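Local coordinates for protein 433aa long hypothetical phosphoribosylglycinamide formyl transferase (Pyrococcus horikoshii, PDB 2DWC) that is of unconfirmed function but belongs to the ATP-grasp superfamily, with a Rossmann-like N-terminal domain and a PurT-type C-terminal domain, and binds adenosine-5'-diphosphate, at residues Lys21-Gly26 and Asp84-Glu89; Arg80-Ala85 and Asp104-Val109; Ala344-Lys349 and Met406-Ile411; Ala371-Phe376 and Gly388-Trp393; Arg123-Leu128 and Tyr139-Thr144. All coordinates share one frame; numbering follows the deposited sequence.

How the interactions relate
Interactions 1 and 2 lie next to each other in the N-terminal preATP-grasp region and share D84 and A85. The first is a buried pair of parallel strands held by backbone bonds; the second, only partly buried, lies where the chain enters strand 85-88 and relies on a bridging water and aromatic packing. Interactions 3 and 4 form a second cluster, about 7 Å apart between centres, in the PurT C-terminal region. Both are buried and both use the same mixed sheet: one packs a helix on it, the other pairs antiparallel strands and reaches the second subunit. Interaction 5, only partly buried, stands apart near the bound ADP and depends on side-chain hydrogen bonds between helix and strand.

Interaction 1. Residues Lys21-Gly26 and Asp84-Glu89; sequences KILLLG and DAIIPE
K21 and D84 start the pairing of two parallel strands with a two-way grip: D84 N donates to K21 O at 2.8 Å, and K21 N returns a bond to the anti lone pair of D84 OD1 at 2.9 Å. L23 makes two bonds to the neighbouring strand, its N to A85 O and its O to I87 N, the latter nearly straight at 175°. L25 repeats the pattern with I87 O and E89 N, although L25 N stands well above the plane of the I87 carbonyl. At the end of the pairing G26 O, buried by the contact, has no hydrogen-bond partner in the model; E89 CG lies 3.2 Å from G26 O. On the face of I22, L24, A85 and I87, I87 CG1 is anti to the carbonyl carbon (chi1 -54°) and I87 CD1 reaches I22 CB at 3.9 Å, while L24, side by side with I87, sets CD2 4.0 Å from I87 CB. On the other face L25 CD1 presses on I86 CG2 at 3.6 Å. K21 NZ is anchored by a salt bridge to E81. The parallel order 62-65, 44-49, 21-25, 85-88 fits a Rossmann-like fold, with G26 just after the first strand in what looks like a GxGxxG turn. Strand 44-49 bonds the far edge of 21-25, helix 29-40 covers I22 and L24 through I34, and helix 313-322 packs against I22, A85 and I87.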
# COMPACT_ATOMS: atom_id res chain seq x y z
N LYS B 21 -6.19 11.17 -14.50
CA LYS B 21 -5.78 12.06 -13.40
C LYS B 21 -6.92 12.25 -12.40
O LYS B 21 -8.09 12.42 -12.79
CB LYS B 21 -5.42 13.45 -14.00
CG LYS B 21 -4.90 14.46 -12.95
CD LYS B 21 -4.82 15.86 -13.61
CE LYS B 21 -3.76 15.85 -14.70
NZ LYS B 21 -3.67 17.19 -15.37
N ILE B 22 -6.61 12.13 -11.11
CA ILE B 22 -7.63 12.42 -10.11
C ILE B 22 -7.24 13.69 -9.38
O ILE B 22 -6.05 13.99 -9.28
CB ILE B 22 -7.77 11.29 -9.07
CG1 ILE B 22 -6.43 11.05 -8.32
CG2 ILE B 22 -8.28 10.01 -9.80
CD1 ILE B 22 -6.59 9.98 -7.19
N LEU B 23 -8.25 14.43 -8.89
CA LEU B 23 -8.02 15.68 -8.18
C LEU B 23 -8.63 15.46 -6.78
O LEU B 23 -9.85 15.32 -6.66
CB LEU B 23 -8.73 16.85 -8.90
CG LEU B 23 -8.50 18.20 -8.22
CD1 LEU B 23 -7.02 18.61 -8.28
CD2 LEU B 23 -9.38 19.25 -8.91
N LEU B 24 -7.76 15.38 -5.78
CA LEU B 24 -8.21 15.18 -4.40
C LEU B 24 -8.50 16.54 -3.74
O LEU B 24 -7.60 17.36 -3.66
CB LEU B 24 -7.11 14.47 -3.58
CG LEU B 24 -6.79 13.06 -4.12
CD1 LEU B 24 -5.61 12.51 -3.33
CD2 LEU B 24 -7.99 12.12 -3.89
N LEU B 25 -9.76 16.80 -3.35
CA LEU B 25 -10.07 18.07 -2.65
C LEU B 25 -10.07 17.69 -1.17
O LEU B 25 -11.08 17.22 -0.62
CB LEU B 25 -11.40 18.64 -3.12
CG LEU B 25 -11.39 18.95 -4.64
CD1 LEU B 25 -12.75 19.68 -4.98
CD2 LEU B 25 -10.19 19.87 -5.09
N GLY B 26 -8.92 17.93 -0.50
CA GLY B 26 -8.76 17.46 0.87
C GLY B 26 -7.66 16.43 0.78
O GLY B 26 -7.79 15.43 0.05
N ASP B 84 -10.04 13.49 -14.49
CA ASP B 84 -11.09 12.48 -14.81
C ASP B 84 -12.06 12.30 -13.65
O ASP B 84 -13.18 11.78 -13.84
CB ASP B 84 -10.40 11.14 -15.13
CG ASP B 84 -9.59 11.24 -16.41
OD1 ASP B 84 -8.36 11.45 -16.34
OD2 ASP B 84 -10.19 11.21 -17.51
N ALA B 85 -11.63 12.65 -12.44
CA ALA B 85 -12.51 12.59 -11.27
C ALA B 85 -12.07 13.61 -10.27
O ALA B 85 -10.86 13.77 -10.04
CB ALA B 85 -12.46 11.18 -10.61
N ILE B 86 -13.06 14.32 -9.70
CA ILE B 86 -12.85 15.33 -8.63
C ILE B 86 -13.40 14.62 -7.39
O ILE B 86 -14.58 14.29 -7.31
CB ILE B 86 -13.67 16.57 -8.95
CG1 ILE B 86 -13.12 17.17 -10.23
CG2 ILE B 86 -13.61 17.58 -7.75
CD1 ILE B 86 -13.91 18.41 -10.69
N ILE B 87 -12.50 14.36 -6.44
CA ILE B 87 -12.77 13.57 -5.24
C ILE B 87 -12.73 14.39 -3.97
O ILE B 87 -11.66 14.65 -3.41
CB ILE B 87 -11.72 12.43 -5.17
CG1 ILE B 87 -11.71 11.63 -6.48
CG2 ILE B 87 -12.02 11.51 -3.99
CD1 ILE B 87 -10.68 10.46 -6.57
N PRO B 88 -13.90 14.83 -3.50
CA PRO B 88 -13.96 15.63 -2.27
C PRO B 88 -13.68 14.70 -1.10
O PRO B 88 -14.30 13.65 -1.00
CB PRO B 88 -15.41 16.14 -2.23
CG PRO B 88 -16.02 15.81 -3.53
CD PRO B 88 -15.23 14.64 -4.11
N GLU B 89 -12.74 15.07 -0.22
CA GLU B 89 -12.40 14.23 0.91
C GLU B 89 -12.97 14.79 2.21
O GLU B 89 -13.01 14.11 3.24
CB GLU B 89 -10.89 14.11 0.98
CG GLU B 89 -10.33 13.51 -0.31
CD GLU B 89 -10.53 12.01 -0.34
OE1 GLU B 89 -11.70 11.51 -0.29
OE2 GLU B 89 -9.50 11.32 -0.41

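Interaction 2. Residues Arg80-Ala85 and Asp104-Val109; sequences REKPDA and DGYFVV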
# COMPACT_ATOMS: atom_id res chain seq x y z
N ARG B 80 -7.15 24.18 -14.90
CA ARG B 80 -5.77 23.84 -15.25
C ARG B 80 -5.55 22.35 -15.47
O ARG B 80 -4.89 21.93 -16.41
CB ARG B 80 -4.80 24.31 -14.13
CG ARG B 80 -4.59 25.84 -14.13
CD ARG B 80 -3.68 26.25 -12.99
NE ARG B 80 -2.35 25.61 -13.03
CZ ARG B 80 -1.30 26.12 -13.67
NH1 ARG B 80 -0.12 25.51 -13.64
NH2 ARG B 80 -1.42 27.27 -14.38
N GLU B 81 -6.14 21.56 -14.56
CA GLU B 81 -5.89 20.13 -14.50
C GLU B 81 -6.81 19.21 -15.32
O GLU B 81 -6.38 18.12 -15.71
CB GLU B 81 -5.90 19.71 -13.03
CG GLU B 81 -4.78 20.37 -12.15
CD GLU B 81 -3.35 19.99 -12.60
OE1 GLU B 81 -2.38 20.76 -12.31
OE2 GLU B 81 -3.20 18.94 -13.24
N LYS B 82 -8.06 19.64 -15.48
CA LYS B 82 -9.07 18.87 -16.25
C LYS B 82 -8.98 17.41 -15.87
O LYS B 82 -8.71 16.53 -16.70
CB LYS B 82 -8.83 19.08 -17.74
CG LYS B 82 -8.90 20.56 -18.08
CD LYS B 82 -9.03 20.82 -19.58
CE LYS B 82 -9.45 22.25 -19.83
NZ LYS B 82 -8.31 23.16 -19.59
N PRO B 83 -9.25 17.12 -14.59
CA PRO B 83 -9.18 15.76 -14.07
C PRO B 83 -10.31 14.82 -14.54
O PRO B 83 -11.38 15.31 -14.93
CB PRO B 83 -9.24 15.98 -12.57
CG PRO B 83 -10.13 17.10 -12.41
CD PRO B 83 -9.77 18.05 -13.57
N ASP B 84 -10.04 13.49 -14.49
CA ASP B 84 -11.09 12.48 -14.81
C ASP B 84 -12.06 12.30 -13.65
O ASP B 84 -13.18 11.78 -13.84
CB ASP B 84 -10.40 11.14 -15.13
CG ASP B 84 -9.59 11.24 -16.41
OD1 ASP B 84 -8.36 11.45 -16.34
OD2 ASP B 84 -10.19 11.21 -17.51
N ALA B 85 -11.63 12.65 -12.44
CA ALA B 85 -12.51 12.59 -11.27
C ALA B 85 -12.07 13.61 -10.27
O ALA B 85 -10.86 13.77 -10.04
CB ALA B 85 -12.46 11.18 -10.61
N ASP B 104 -20.42 21.62 -16.02
CA ASP B 104 -19.47 21.85 -17.10
C ASP B 104 -18.82 20.58 -17.61
O ASP B 104 -17.84 20.64 -18.35
CB ASP B 104 -18.39 22.83 -16.60
CG ASP B 104 -17.58 23.45 -17.73
OD1 ASP B 104 -18.19 23.86 -18.73
OD2 ASP B 104 -16.33 23.55 -17.61
N GLY B 105 -19.32 19.43 -17.16
CA GLY B 105 -18.79 18.17 -17.65
C GLY B 105 -17.62 17.53 -16.91
O GLY B 105 -16.96 16.66 -17.48
N TYR B 106 -17.32 17.96 -15.68
CA TYR B 106 -16.25 17.30 -14.93
C TYR B 106 -16.93 16.41 -13.93
O TYR B 106 -17.88 16.84 -13.25
CB TYR B 106 -15.39 18.31 -14.16
CG TYR B 106 -14.60 19.17 -15.10
CD1 TYR B 106 -15.04 20.44 -15.45
CD2 TYR B 106 -13.44 18.68 -15.70
CE1 TYR B 106 -14.37 21.20 -16.38
CE2 TYR B 106 -12.74 19.46 -16.64
CZ TYR B 106 -13.22 20.71 -16.96
OH TYR B 106 -12.56 21.48 -17.88
N PHE B 107 -16.37 15.21 -13.73
CA PHE B 107 -16.98 14.21 -12.88
C PHE B 107 -16.69 14.40 -11.38
O PHE B 107 -15.59 14.14 -10.91
CB PHE B 107 -16.54 12.81 -13.36
CG PHE B 107 -17.14 11.68 -12.57
CD1 PHE B 107 -18.51 11.70 -12.24
CD2 PHE B 107 -16.36 10.61 -12.14
CE1 PHE B 107 -19.10 10.66 -11.49
CE2 PHE B 107 -16.96 9.54 -11.39
CZ PHE B 107 -18.34 9.59 -11.07
N VAL B 108 -17.70 14.88 -10.67
CA VAL B 108 -17.65 15.08 -9.22
C VAL B 108 -18.21 13.82 -8.54
O VAL B 108 -19.31 13.34 -8.89
CB VAL B 108 -18.47 16.30 -8.83
CG1 VAL B 108 -18.50 16.50 -7.32
CG2 VAL B 108 -17.87 17.55 -9.53
N VAL B 109 -17.45 13.30 -7.58
CA VAL B 109 -17.77 12.04 -6.90
C VAL B 109 -18.50 12.21 -5.58
O VAL B 109 -18.11 13.04 -4.75
CB VAL B 109 -16.45 11.30 -6.57
CG1 VAL B 109 -16.67 10.11 -5.61
CG2 VAL B 109 -15.78 10.87 -7.89
O HOH W 1 -14.07 14.73 -15.49
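P83 and F107 are joined by a single water, which spans the gap between P83 O and F107 N, atoms that do not bond directly: it donates to P83 O at 2.8 Å and accepts from F107 N at 2.9 Å. Beside it, the Y106 ring brings its CD2 edge toward P83 O and sets CE2 3.7 Å from K82 CA. The K82 chain crosses the phenol obliquely, CE coming 3.8 Å from Y106 OH, while its amine bonds E79 O. F107 CG stands anti to the backbone N (chi1 -179°), and D84 O lies in the ring plane at the edge, 3.5 Å from F107 CB. A85 CA makes a CH...O contact with F107 O, and A85 CB touches F107 CD2 and V109 CG2. G105, with positive phi, is the C-prime residue of the Schellman motif that ends helix 95-103, just before Y106 and F107 come alongside 82-85. F107 and V109 form backbone bonds with I86, so the loop flanks strand 85-88, with helix 71-81 against Y106 and helix 313-322 against A85, F107 and V109.

Interaction 3. Residues Ala344-Lys349 and Met406-Ile411; sequences ATHVIK and MVAHMI
H346 meets A408 because its CG stands anti to the backbone N (chi1 -167°), and chi2 of -71° then turns ND1 toward the next peptide. ND1 donates to V347 O at 3.0 Å; the oxygen lies close to the ring plane and offers an in-plane lone pair. This bond fixes the rotation of the imidazole and is consistent with a proton on ND1. A408 CB fits against the same spot, 3.5 Å from H346 ND1 and 3.6 Å from V347 O, so a small methyl brings the helix close to the strand: the CA atoms of I348 and A408 are 5.8 Å apart. Next to ND1 on the same ring, H346 CE1 comes 3.8 Å from H409 NE2, with the two ring planes inclined at 70°. The NE2 atoms of the pair are 4.0 Å apart and not bonded, so two full positive charges here would probably be disfavoured. I348 completes the contact: its CD1 meets I411 CD1 at 3.8 Å, the two side chains crossing at about a right angle, and CG1 reaches A408 CB. H346 also meets the ring of H243 on strand 241-247, while A408 packs on A390 of strand 386-393. The arrangement is the alpha/beta layering of the PurT C-terminal region, in which the C-terminal part of helix 397-409 and the residues after it pack on the mixed sheet.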
# COMPACT_ATOMS: atom_id res chain seq x y z
N ALA B 344 -8.50 -4.58 13.10
CA ALA B 344 -8.97 -3.43 13.85
C ALA B 344 -7.95 -2.32 13.78
O ALA B 344 -6.78 -2.56 13.45
CB ALA B 344 -9.13 -3.83 15.35
N THR B 345 -8.39 -1.12 14.12
CA THR B 345 -7.50 0.05 14.17
C THR B 345 -7.71 0.76 15.49
O THR B 345 -8.73 0.57 16.17
CB THR B 345 -7.82 1.11 13.09
OG1 THR B 345 -9.08 1.74 13.41
CG2 THR B 345 -7.87 0.49 11.71
N HIS B 346 -6.72 1.55 15.90
CA HIS B 346 -6.87 2.41 17.05
C HIS B 346 -6.09 3.69 16.68
O HIS B 346 -4.96 3.61 16.17
CB HIS B 346 -6.29 1.78 18.32
CG HIS B 346 -6.71 2.52 19.56
ND1 HIS B 346 -6.22 3.77 19.88
CD2 HIS B 346 -7.66 2.23 20.50
CE1 HIS B 346 -6.84 4.22 20.96
NE2 HIS B 346 -7.72 3.31 21.35
N VAL B 347 -6.71 4.84 16.87
CA VAL B 347 -6.04 6.10 16.52
C VAL B 347 -4.85 6.43 17.40
O VAL B 347 -4.71 5.92 18.51
CB VAL B 347 -7.05 7.29 16.58
CG1 VAL B 347 -8.25 6.98 15.68
CG2 VAL B 347 -7.51 7.54 18.03
N ILE B 348 -3.96 7.26 16.83
CA ILE B 348 -2.79 7.78 17.54
C ILE B 348 -3.05 9.28 17.43
O ILE B 348 -2.93 9.88 16.34
CB ILE B 348 -1.48 7.39 16.82
CG1 ILE B 348 -1.31 5.85 16.87
CG2 ILE B 348 -0.32 8.06 17.52
CD1 ILE B 348 -0.15 5.34 15.98
N LYS B 349 -3.47 9.88 18.55
CA LYS B 349 -3.83 11.30 18.54
C LYS B 349 -2.89 12.16 19.35
O LYS B 349 -2.38 11.72 20.37
CB LYS B 349 -5.25 11.51 19.10
CG LYS B 349 -6.31 10.65 18.46
CD LYS B 349 -7.69 11.30 18.60
CE LYS B 349 -7.92 11.81 20.02
NZ LYS B 349 -9.11 12.71 20.07
N MET B 406 -3.48 -1.76 22.24
CA MET B 406 -2.23 -1.87 22.96
C MET B 406 -1.07 -1.23 22.19
O MET B 406 -0.27 -0.53 22.78
CB MET B 406 -1.94 -3.35 23.26
CG MET B 406 -0.54 -3.60 23.76
SD MET B 406 -0.24 -5.35 24.13
CE MET B 406 0.12 -6.08 22.46
N VAL B 407 -0.99 -1.48 20.89
CA VAL B 407 0.07 -0.88 20.06
C VAL B 407 -0.04 0.66 20.06
O VAL B 407 0.96 1.37 20.24
CB VAL B 407 0.00 -1.43 18.59
CG1 VAL B 407 0.99 -0.65 17.66
CG2 VAL B 407 0.40 -2.92 18.60
N ALA B 408 -1.24 1.19 19.89
CA ALA B 408 -1.38 2.64 19.90
C ALA B 408 -0.93 3.22 21.23
O ALA B 408 -0.26 4.26 21.27
CB ALA B 408 -2.83 3.05 19.63
N HIS B 409 -1.32 2.58 22.33
CA HIS B 409 -0.95 3.07 23.65
C HIS B 409 0.54 2.98 23.99
O HIS B 409 0.97 3.60 24.96
CB HIS B 409 -1.81 2.38 24.72
CG HIS B 409 -3.24 2.83 24.70
ND1 HIS B 409 -4.23 2.19 25.42
CD2 HIS B 409 -3.85 3.86 24.07
CE1 HIS B 409 -5.39 2.80 25.22
NE2 HIS B 409 -5.18 3.82 24.41
N MET B 410 1.32 2.23 23.21
CA MET B 410 2.75 2.13 23.42
C MET B 410 3.50 3.31 22.79
O MET B 410 4.70 3.50 23.03
CB MET B 410 3.27 0.84 22.78
CG MET B 410 2.85 -0.42 23.55
SD MET B 410 3.46 -1.89 22.68
CE MET B 410 3.06 -3.21 23.79
N ILE B 411 2.79 4.10 22.00
CA ILE B 411 3.46 5.22 21.32
C ILE B 411 3.29 6.56 22.04
O ILE B 411 2.18 6.92 22.46
CB ILE B 411 2.96 5.29 19.86
CG1 ILE B 411 3.46 4.02 19.12
CG2 ILE B 411 3.49 6.58 19.17
CD1 ILE B 411 2.73 3.77 17.86

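Interaction 4. Residues Ala371-Phe376 and Gly388-Trp393; sequences ATVRLF and GIALAW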
# COMPACT_ATOMS: atom_id res chain seq x y z
N ALA B 371 0.65 -6.73 13.72
CA ALA B 371 0.20 -5.35 13.83
C ALA B 371 1.27 -4.48 13.21
O ALA B 371 2.39 -4.91 12.95
CB ALA B 371 0.03 -4.96 15.27
N THR B 372 0.90 -3.23 12.94
CA THR B 372 1.90 -2.27 12.47
C THR B 372 1.30 -0.90 12.68
O THR B 372 0.23 -0.79 13.27
CB THR B 372 2.33 -2.49 10.98
OG1 THR B 372 3.49 -1.65 10.73
CG2 THR B 372 1.20 -2.12 10.00
N VAL B 373 2.01 0.16 12.27
CA VAL B 373 1.43 1.48 12.41
C VAL B 373 1.55 2.23 11.09
O VAL B 373 2.38 1.88 10.23
CB VAL B 373 2.15 2.36 13.51
CG1 VAL B 373 2.05 1.67 14.91
CG2 VAL B 373 3.58 2.58 13.11
N ARG B 374 0.71 3.24 10.92
CA ARG B 374 0.81 4.14 9.75
C ARG B 374 0.85 5.51 10.39
O ARG B 374 0.00 5.83 11.26
CB ARG B 374 -0.38 4.00 8.78
CG ARG B 374 -0.07 3.06 7.61
CD ARG B 374 -0.34 1.62 7.89
NE ARG B 374 0.09 0.78 6.76
CZ ARG B 374 1.36 0.39 6.57
NH1 ARG B 374 2.31 0.76 7.44
NH2 ARG B 374 1.70 -0.33 5.50
N LEU B 375 1.85 6.33 9.99
CA LEU B 375 2.03 7.66 10.56
C LEU B 375 1.77 8.54 9.34
O LEU B 375 2.42 8.38 8.30
CB LEU B 375 3.47 7.78 11.09
CG LEU B 375 3.77 6.75 12.22
CD1 LEU B 375 5.27 6.88 12.65
CD2 LEU B 375 2.87 7.07 13.46
N PHE B 376 0.89 9.53 9.53
CA PHE B 376 0.38 10.25 8.37
C PHE B 376 1.23 11.29 7.74
O PHE B 376 0.94 11.70 6.62
CB PHE B 376 -1.01 10.85 8.68
CG PHE B 376 -2.02 9.83 9.23
CD1 PHE B 376 -2.02 8.51 8.79
CD2 PHE B 376 -3.01 10.26 10.14
CE1 PHE B 376 -3.00 7.60 9.25
CE2 PHE B 376 -3.98 9.36 10.59
CZ PHE B 376 -3.97 8.05 10.15
N GLY B 388 -1.84 9.36 13.33
CA GLY B 388 -1.55 8.05 12.74
C GLY B 388 -2.53 7.02 13.26
O GLY B 388 -3.50 7.39 13.93
N ILE B 389 -2.30 5.76 12.93
CA ILE B 389 -3.16 4.69 13.45
C ILE B 389 -2.34 3.43 13.69
O ILE B 389 -1.33 3.20 13.02
CB ILE B 389 -4.30 4.21 12.47
CG1 ILE B 389 -3.70 3.94 11.07
CG2 ILE B 389 -5.46 5.19 12.49
CD1 ILE B 389 -4.62 3.08 10.21
N ALA B 390 -2.77 2.63 14.66
CA ALA B 390 -2.19 1.31 14.83
C ALA B 390 -3.20 0.38 14.10
O ALA B 390 -4.42 0.60 14.17
CB ALA B 390 -2.13 0.92 16.35
N LEU B 391 -2.69 -0.62 13.39
CA LEU B 391 -3.53 -1.60 12.65
C LEU B 391 -3.14 -2.97 13.18
O LEU B 391 -1.96 -3.23 13.37
CB LEU B 391 -3.15 -1.62 11.17
CG LEU B 391 -3.84 -0.75 10.13
CD1 LEU B 391 -3.13 -0.94 8.78
CD2 LEU B 391 -5.30 -1.18 10.01
N ALA B 392 -4.10 -3.86 13.40
CA ALA B 392 -3.75 -5.18 13.88
C ALA B 392 -4.75 -6.17 13.27
O ALA B 392 -5.91 -5.82 13.05
CB ALA B 392 -3.83 -5.24 15.41
N TRP B 393 -4.31 -7.41 13.03
CA TRP B 393 -5.24 -8.41 12.46
C TRP B 393 -5.14 -9.72 13.24
O TRP B 393 -4.10 -10.02 13.84
CB TRP B 393 -4.91 -8.67 11.00
CG TRP B 393 -3.39 -8.74 10.69
CD1 TRP B 393 -2.62 -9.88 10.60
CD2 TRP B 393 -2.47 -7.63 10.56
NE1 TRP B 393 -1.29 -9.55 10.43
CE2 TRP B 393 -1.17 -8.18 10.39
CE3 TRP B 393 -2.61 -6.23 10.56
CZ2 TRP B 393 -0.02 -7.38 10.23
CZ3 TRP B 393 -1.46 -5.43 10.41
CH2 TRP B 393 -0.19 -6.01 10.24
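F376 lays one ring face on the backbone of G388, whose CA sits over the ring centre in a CH-pi contact, 3.5 Å from the centroid. At the other end of the pairing W393 lies differently: with its CG between the backbone N and the carbonyl carbon (chi1 40°), it has A371 N over one face of the indole but toward the rim, 3.6 Å from W393 CZ2. The guanidinium of R374 has T372 CG2 over one face, and NH1 donates to V373 O nearly in the guanidinium plane. R374 CD also touches L391 CD1 at 3.9 Å. Between these flat groups run four backbone bonds. T372 N and O pair with L391 O and N, the second being nearly straight at 176°, and R374 N and O pair with I389 O and N in the same way. The non-hydrogen-bonded pairs alternate with them and come close, A371 and A392 touching CB to CB at 3.9 Å. F376 CZ adds a contact with I389 CG2. On the face of A371, V373, A390 and A392, helix 397-409 covers the sheet, V407 touching three of the four. R374 NH2 makes a salt bridge to E37 of the second subunit, and L375 bonds its backbone to that subunit. The pattern is that of antiparallel neighbours in the mixed sheet of the PurT C-terminal region, with strand 371-375 taking part in the dimer interface.

Interaction 5. Residues Arg123-Leu128 and Tyr139-Thr144; sequences RLRETL and YMYATT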
# COMPACT_ATOMS: atom_id res chain seq x y z
N ARG B 123 -31.68 18.00 5.34
CA ARG B 123 -31.79 17.45 4.00
C ARG B 123 -31.48 15.94 4.04
O ARG B 123 -32.13 15.14 3.38
CB ARG B 123 -30.82 18.16 3.05
CG ARG B 123 -31.12 19.65 2.84
CD ARG B 123 -30.35 20.22 1.63
NE ARG B 123 -28.91 20.40 1.88
CZ ARG B 123 -28.33 21.58 2.10
NH1 ARG B 123 -29.06 22.69 2.11
NH2 ARG B 123 -27.01 21.66 2.31
N LEU B 124 -30.49 15.56 4.84
CA LEU B 124 -30.10 14.16 4.93
C LEU B 124 -31.18 13.30 5.59
O LEU B 124 -31.58 12.27 5.04
CB LEU B 124 -28.81 14.02 5.73
CG LEU B 124 -28.26 12.60 5.80
CD1 LEU B 124 -28.13 12.05 4.37
CD2 LEU B 124 -26.93 12.62 6.54
N ARG B 125 -31.63 13.73 6.76
CA ARG B 125 -32.65 12.96 7.47
C ARG B 125 -33.90 12.81 6.62
O ARG B 125 -34.47 11.73 6.51
CB ARG B 125 -32.98 13.62 8.83
CG ARG B 125 -34.00 12.84 9.69
CD ARG B 125 -33.70 11.33 9.83
NE ARG B 125 -32.41 11.03 10.48
CZ ARG B 125 -32.26 10.70 11.75
NH1 ARG B 125 -33.31 10.63 12.55
NH2 ARG B 125 -31.05 10.38 12.22
N GLU B 126 -34.34 13.89 5.98
CA GLU B 126 -35.54 13.78 5.14
C GLU B 126 -35.30 12.85 3.95
O GLU B 126 -36.22 12.15 3.50
CB GLU B 126 -35.98 15.17 4.67
CG GLU B 126 -36.47 16.06 5.83
CD GLU B 126 -37.48 15.33 6.73
OE1 GLU B 126 -37.18 15.10 7.93
OE2 GLU B 126 -38.57 14.98 6.24
N THR B 127 -34.07 12.82 3.45
CA THR B 127 -33.77 11.92 2.34
C THR B 127 -33.90 10.47 2.83
O THR B 127 -34.46 9.63 2.13
CB THR B 127 -32.33 12.19 1.78
OG1 THR B 127 -32.29 13.52 1.24
CG2 THR B 127 -31.96 11.19 0.67
N LEU B 128 -33.36 10.19 4.02
CA LEU B 128 -33.47 8.83 4.55
C LEU B 128 -34.91 8.42 4.83
O LEU B 128 -35.30 7.29 4.54
CB LEU B 128 -32.69 8.68 5.85
CG LEU B 128 -31.22 8.22 5.75
CD1 LEU B 128 -30.51 8.98 4.66
CD2 LEU B 128 -30.53 8.43 7.10
N TYR B 139 -37.55 11.87 15.48
CA TYR B 139 -36.96 13.19 15.55
C TYR B 139 -37.96 14.31 15.24
O TYR B 139 -39.07 14.06 14.74
CB TYR B 139 -35.82 13.29 14.54
CG TYR B 139 -36.33 13.19 13.12
CD1 TYR B 139 -36.63 11.95 12.54
CD2 TYR B 139 -36.62 14.35 12.37
CE1 TYR B 139 -37.20 11.87 11.28
CE2 TYR B 139 -37.20 14.27 11.09
CZ TYR B 139 -37.49 13.03 10.56
OH TYR B 139 -38.07 12.95 9.32
N MET B 140 -37.51 15.54 15.48
CA MET B 140 -38.26 16.77 15.22
C MET B 140 -37.23 17.88 15.03
O MET B 140 -36.12 17.78 15.54
CB MET B 140 -39.12 17.15 16.41
CG MET B 140 -40.28 16.25 16.66
SD MET B 140 -41.22 16.85 18.09
CE MET B 140 -41.48 18.53 17.62
N TYR B 141 -37.60 18.95 14.34
CA TYR B 141 -36.67 20.06 14.17
C TYR B 141 -37.17 21.24 14.99
O TYR B 141 -38.37 21.34 15.29
CB TYR B 141 -36.59 20.50 12.70
CG TYR B 141 -36.20 19.40 11.75
CD1 TYR B 141 -37.15 18.80 10.91
CD2 TYR B 141 -34.90 18.93 11.70
CE1 TYR B 141 -36.81 17.76 10.05
CE2 TYR B 141 -34.54 17.88 10.84
CZ TYR B 141 -35.49 17.31 10.03
OH TYR B 141 -35.16 16.28 9.17
N ALA B 142 -36.27 22.14 15.35
CA ALA B 142 -36.63 23.34 16.11
C ALA B 142 -35.86 24.49 15.50
O ALA B 142 -34.70 24.35 15.17
CB ALA B 142 -36.25 23.18 17.56
N THR B 143 -36.53 25.63 15.34
CA THR B 143 -35.91 26.82 14.77
C THR B 143 -35.88 27.93 15.82
O THR B 143 -35.25 28.97 15.63
CB THR B 143 -36.70 27.32 13.55
OG1 THR B 143 -36.58 26.37 12.49
CG2 THR B 143 -36.18 28.66 13.08
N THR B 144 -36.56 27.71 16.93
CA THR B 144 -36.56 28.70 18.01
C THR B 144 -36.43 27.97 19.33
O THR B 144 -36.62 26.75 19.40
CB THR B 144 -37.87 29.51 18.05
OG1 THR B 144 -38.97 28.63 18.31
CG2 THR B 144 -38.09 30.23 16.73
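R125 and E126 on helix 121-132 face Y139 and Y141 on strand 139-142, within the chain an outermost strand of the four-stranded antiparallel sheet beside the ADP pocket of the ATP-grasp fold; the R125 side chain is about 6 Å from the bound ADP. E126 OE1 is held by two phenols. Y141 OH donates at 2.6 Å onto the anti lone pair of E126 OE1, the two side chains meeting tip to tip. Y139 OH donates to the same E126 OE1 at 2.7 Å from the syn side, 25° out of the carboxylate plane. R125 occupies one face of Y139: its CG, anti to the backbone N (chi1 -177°), stands over the ring centre in a CH-pi contact, 3.6 Å from the centroid. Beyond bends at chi2 and chi3 the guanidinium ends up perpendicular to the ring, with Y139 CD1 3.6 Å from R125 NH1 at the guanidinium edge. NH1 bonds S137 OG, while NH2 makes a long, weak ion pair with E202 and a weak bond to N290 O; all three partners are pocket residues. Two donors should stabilise the negative charge on E126 OE1 and so probably favour the ionised form. The same pair of bonds ties the helix to alternate residues of the strand, and the R125 chain lies across the Y139 ring on its way toward the pocket.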